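Local structure of putative 6-phosphogluconolactonase (Neisseria gonorrhoeae, 3LHI) at residues 176-180 and 181-185; 49-52 and 53-57. The protein probably hydrolyses 6-phosphogluconolactone to 6-phosphogluconate, the second step of the oxidative pentose phosphate pathway. All coordinates share one frame; numbering follows the deposited sequence. Where two conformers were deposited one is given.

Each contact is local, made within its own continuous run of chain. Interaction 1 (176-185) is the passage from a strand into a short helix. Interaction 2 (49-57) lies at the C-terminal part of a helix and runs on into loop. They lie on opposite sides of the chain's centre, with their own centres 25 Å apart and their nearest atoms about 13 Å apart, so they do not touch. Interaction 2 comes first in sequence and sits farther out, about 16 Å from the centre of the chain against 9 Å for interaction 1. The mixed sheet relates them: strand 63-71 pairs with 36-40 beside interaction 2 and with 175-178 of interaction 1.

Interaction 1: residues 176-180 and 181-185; sequences ISMTL and DAIAH
M178, a selenomethionine, lays its terminal methyl over A182: M178 CE is 3.7 Å from A182 CB and close to the carbonyl of the same residue. The chain runs straight through chi2 and bends at chi3 (74°), which turns CE back toward the helix. Nearer the backbone, M178 CB meets I183 CG1 at 4.2 Å. One side chain of the strand end thus touches two successive residues of the first helical turn.

T179 is the N-cap of that helix. Its OG1 stands between its own backbone N and carbonyl carbon (chi1 62°), and from there accepts the amide N-H of A182. The bond from A182 N to T179 OG1 is 3.1 Å long and fairly straight, at 160°. OG1 is also hydrogen-bonded to V161 O, so the hydroxyl ties the helix start to the segment just before strand 163-166. The T179 carbonyl O accepts from I183 N at 3.0 Å, and L180 O accepts from A184 N at 2.9 Å. I183 CG1 also rests against T179 O, at 3.3 Å.

H185 leaves the helical conformation and closes the other end. H185 ND1 donates to D181 O at 2.7 Å, with the oxygen almost in the imidazole plane. The backbone N of H185 donates to the same oxygen, so two bonds grip D181 O. The A182 carbonyl is taken up by T186 OG1 and Q127 NE2.

Strand 175-178 lies between 163-166 and 63-71 and is antiparallel to both. L131 of strand 130-133 touches both M178 and I183. L180 and I183 pack on helix 215-219, so the turn joins the sheet to that helix.

Interaction 2: residues 49-52 and 53-57; sequences FFNA and LSQKD
S54 has its OG set between its backbone N and carbonyl carbon (chi1 76°), which swings the hydroxyl back to the carbonyl of N51. S54 OG donates to N51 O at 2.7 Å, somewhat off the carbonyl plane. This is a side chain bonding one turn back along its own helix. OG has a second partner in N92 ND2.

F49 and L53, four residues apart, both hold CG anti to the backbone N. Their side chains therefore run side by side in the same direction. The contact is between one methyl and the far end of the ring, with L53 CD2 3.9 Å from F49 CZ and nearly as close to CE1. The backbones of the same two residues are joined by L53 N donating to F49 O at 2.8 Å.

The next bond, from S54 N to F50 O, is 2.9 Å long. The pattern then changes. Q55 N donates to A52 O at 3.2 Å, three residues back. K56 N bonds to L53 O at 3.0 Å, again three residues back. The chain turns out of the helix here.

The amides of N51 and Q55 approach with their planes 79° apart. Their nitrogens, N51 ND2 and Q55 NE2, are 4.0 Å apart, a contact without a hydrogen bond. The polar end of N51 is held from elsewhere, with OD1 accepting from K91 NZ. K56 NZ forms a salt bridge with D20 of helix 11-33.

Helix 47-54 is the crossover of the beta-alpha-beta unit between parallel strands 36-40 and 63-71. F49 and A52 pack on helix 11-33, F50 on helix 81-88, and F50 and L53 on strand 36-40.

Interaction 1: residues 176-180 and 181-185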
loop_
_atom_site.group_PDB
_atom_site.type_symbol
_atom_site.label_atom_id
_atom_site.label_comp_id
_atom_site.label_asym_id
_atom_site.label_seq_id
_atom_site.Cartn_x
_atom_site.Cartn_y
_atom_site.Cartn_z
ATOM N N ILE A 176 4.243 6.297 -8.819
ATOM C CA ILE A 176 4.360 4.929 -9.265
ATOM C C ILE A 176 3.461 4.118 -8.335
ATOM O O ILE A 176 3.601 4.221 -7.113
ATOM C CB ILE A 176 5.840 4.442 -9.343
ATOM C CG1 ILE A 176 5.900 2.972 -9.764
ATOM C CG2 ILE A 176 6.625 4.713 -8.046
ATOM C CD1 ILE A 176 7.319 2.466 -9.871
ATOM N N SER A 177 2.547 3.323 -8.920
ATOM C CA SER A 177 1.520 2.574 -8.188
ATOM C C SER A 177 1.518 1.126 -8.565
ATOM O O SER A 177 1.695 0.750 -9.730
ATOM C CB SER A 177 0.154 3.106 -8.477
ATOM O OG SER A 177 -0.854 2.598 -7.642
HETATM N N MSE A 178 1.238 0.285 -7.572
HETATM C CA MSE A 178 0.745 -1.047 -7.903
HETATM C C MSE A 178 -0.520 -0.902 -8.765
HETATM O O MSE A 178 -1.372 -0.016 -8.584
HETATM C CB MSE A 178 0.413 -1.799 -6.627
HETATM C CG MSE A 178 1.620 -2.349 -5.880
HETATM SE SE MSE A 178 1.231 -3.281 -4.255
HETATM C CE MSE A 178 0.541 -4.894 -4.991
ATOM N N THR A 179 -0.673 -1.837 -9.665
ATOM C CA THR A 179 -1.835 -1.943 -10.508
ATOM C C THR A 179 -2.973 -2.680 -9.839
ATOM O O THR A 179 -2.770 -3.368 -8.795
ATOM C CB THR A 179 -1.477 -2.639 -11.820
ATOM O OG1 THR A 179 -1.038 -3.969 -11.459
ATOM C CG2 THR A 179 -0.438 -1.893 -12.638
ATOM N N LEU A 180 -4.177 -2.599 -10.369
ATOM C CA LEU A 180 -5.277 -3.392 -9.873
ATOM C C LEU A 180 -4.949 -4.894 -9.864
ATOM O O LEU A 180 -5.252 -5.596 -8.891
ATOM C CB LEU A 180 -6.541 -3.099 -10.664
ATOM C CG LEU A 180 -7.786 -3.825 -10.213
ATOM C CD1 LEU A 180 -8.170 -3.594 -8.762
ATOM C CD2 LEU A 180 -8.932 -3.461 -11.166
ATOM N N ASP A 181 -4.316 -5.355 -10.944
ATOM C CA ASP A 181 -3.926 -6.783 -11.034
ATOM C C ASP A 181 -3.002 -7.164 -9.912
ATOM O O ASP A 181 -3.149 -8.245 -9.313
ATOM C CB ASP A 181 -3.286 -7.052 -12.404
ATOM C CG ASP A 181 -2.822 -8.471 -12.567
ATOM O OD1 ASP A 181 -1.653 -8.752 -12.241
ATOM O OD2 ASP A 181 -3.630 -9.255 -13.060
ATOM N N ALA A 182 -2.007 -6.352 -9.644
ATOM C CA ALA A 182 -1.037 -6.636 -8.601
ATOM C C ALA A 182 -1.726 -6.709 -7.238
ATOM O O ALA A 182 -1.413 -7.604 -6.437
ATOM C CB ALA A 182 0.115 -5.581 -8.581
ATOM N N ILE A 183 -2.632 -5.783 -6.972
ATOM C CA ILE A 183 -3.372 -5.790 -5.716
ATOM C C ILE A 183 -4.209 -7.015 -5.584
ATOM O O ILE A 183 -4.182 -7.705 -4.550
ATOM C CB ILE A 183 -4.258 -4.493 -5.600
ATOM C CG1 ILE A 183 -3.359 -3.276 -5.536
ATOM C CG2 ILE A 183 -5.261 -4.588 -4.448
ATOM C CD1 ILE A 183 -4.131 -1.901 -5.671
ATOM N N ALA A 184 -4.941 -7.346 -6.657
ATOM C CA ALA A 184 -5.887 -8.444 -6.630
ATOM C C ALA A 184 -5.196 -9.797 -6.417
ATOM O O ALA A 184 -5.848 -10.711 -5.890
ATOM C CB ALA A 184 -6.711 -8.472 -7.904
ATOM N N HIS A 185 -3.949 -9.912 -6.848
ATOM C CA HIS A 185 -3.208 -11.171 -6.754
ATOM C C HIS A 185 -2.289 -11.245 -5.551
ATOM O O HIS A 185 -1.429 -12.128 -5.421
ATOM C CB HIS A 185 -2.468 -11.492 -8.059
ATOM C CG HIS A 185 -3.395 -11.766 -9.178
ATOM N ND1 HIS A 185 -3.999 -10.750 -9.890
ATOM C CD2 HIS A 185 -3.918 -12.932 -9.640
ATOM C CE1 HIS A 185 -4.832 -11.285 -10.779
ATOM N NE2 HIS A 185 -4.795 -12.608 -10.646
#

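Interaction 2: residues 49-52 and 53-57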
loop_
_atom_site.group_PDB
_atom_site.type_symbol
_atom_site.label_atom_id
_atom_site.label_comp_id
_atom_site.label_asym_id
_atom_site.label_seq_id
_atom_site.Cartn_x
_atom_site.Cartn_y
_atom_site.Cartn_z
ATOM N N PHE A 49 0.295 2.000 13.380
ATOM C CA PHE A 49 0.369 0.595 12.949
ATOM C C PHE A 49 1.820 0.225 12.633
ATOM O O PHE A 49 2.285 -0.819 13.080
ATOM C CB PHE A 49 -0.568 0.401 11.769
ATOM C CG PHE A 49 -0.141 -0.699 10.820
ATOM C CD1 PHE A 49 -0.102 -2.023 11.189
ATOM C CD2 PHE A 49 0.204 -0.386 9.520
ATOM C CE1 PHE A 49 0.312 -2.994 10.290
ATOM C CE2 PHE A 49 0.578 -1.345 8.626
ATOM C CZ PHE A 49 0.644 -2.640 9.006
ATOM N N PHE A 50 2.528 1.045 11.878
ATOM C CA PHE A 50 3.905 0.780 11.573
ATOM C C PHE A 50 4.707 0.622 12.871
ATOM O O PHE A 50 5.582 -0.256 12.979
ATOM C CB PHE A 50 4.539 1.913 10.779
ATOM C CG PHE A 50 4.092 2.059 9.335
ATOM C CD1 PHE A 50 3.367 1.110 8.684
ATOM C CD2 PHE A 50 4.448 3.200 8.658
ATOM C CE1 PHE A 50 2.993 1.308 7.342
ATOM C CE2 PHE A 50 4.065 3.402 7.328
ATOM C CZ PHE A 50 3.360 2.430 6.691
ATOM N N ASN A 51 4.516 1.551 13.808
ATOM C CA ASN A 51 5.274 1.495 15.042
ATOM C C ASN A 51 5.011 0.180 15.793
ATOM O O ASN A 51 5.957 -0.478 16.260
ATOM C CB ASN A 51 4.980 2.731 15.892
ATOM C CG ASN A 51 5.771 2.742 17.170
ATOM O OD1 ASN A 51 7.000 2.828 17.129
ATOM N ND2 ASN A 51 5.067 2.578 18.280
ATOM N N ALA A 52 3.755 -0.196 15.929
ATOM C CA ALA A 52 3.404 -1.432 16.597
ATOM C C ALA A 52 4.012 -2.639 15.844
ATOM O O ALA A 52 4.525 -3.591 16.445
ATOM C CB ALA A 52 1.898 -1.576 16.746
ATOM N N LEU A 53 3.878 -2.659 14.521
ATOM C CA LEU A 53 4.373 -3.789 13.733
ATOM C C LEU A 53 5.880 -3.905 13.878
ATOM O O LEU A 53 6.412 -5.035 13.932
ATOM C CB LEU A 53 3.970 -3.630 12.272
ATOM C CG LEU A 53 4.445 -4.707 11.305
ATOM C CD1 LEU A 53 3.825 -6.068 11.697
ATOM C CD2 LEU A 53 4.057 -4.330 9.892
ATOM N N SER A 54 6.581 -2.760 13.957
ATOM C CA SER A 54 8.038 -2.748 14.013
ATOM C C SER A 54 8.581 -3.491 15.236
ATOM O O SER A 54 9.746 -3.915 15.239
ATOM C CB SER A 54 8.589 -1.326 13.987
ATOM O OG SER A 54 8.437 -0.661 15.250
ATOM N N GLN A 55 7.762 -3.603 16.278
ATOM C CA GLN A 55 8.127 -4.273 17.531
ATOM C C GLN A 55 7.883 -5.758 17.527
ATOM O O GLN A 55 8.303 -6.448 18.452
ATOM C CB GLN A 55 7.367 -3.630 18.707
ATOM C CG GLN A 55 7.740 -2.160 18.938
ATOM C CD GLN A 55 6.973 -1.528 20.077
ATOM O OE1 GLN A 55 6.267 -2.208 20.803
ATOM N NE2 GLN A 55 7.132 -0.240 20.240
ATOM N N LYS A 56 7.182 -6.270 16.529
ATOM C CA LYS A 56 6.863 -7.693 16.475
ATOM C C LYS A 56 8.145 -8.526 16.247
ATOM O O LYS A 56 9.033 -8.158 15.418
ATOM C CB LYS A 56 5.848 -7.958 15.357
ATOM C CG LYS A 56 4.501 -7.368 15.583
ATOM C CD LYS A 56 3.773 -8.143 16.680
ATOM C CE LYS A 56 2.351 -7.718 16.829
ATOM N NZ LYS A 56 1.592 -8.636 17.783
ATOM N N ASP A 57 8.246 -9.620 17.014
ATOM C CA ASP A 57 9.439 -10.488 16.958
ATOM C C ASP A 57 9.312 -11.530 15.884
ATOM O O ASP A 57 9.360 -12.707 16.137
ATOM C CB ASP A 57 9.774 -11.091 18.321
ATOM C CG ASP A 57 11.265 -11.552 18.449
ATOM O OD1 ASP A 57 12.236 -11.093 17.731
ATOM O OD2 ASP A 57 11.476 -12.353 19.381
#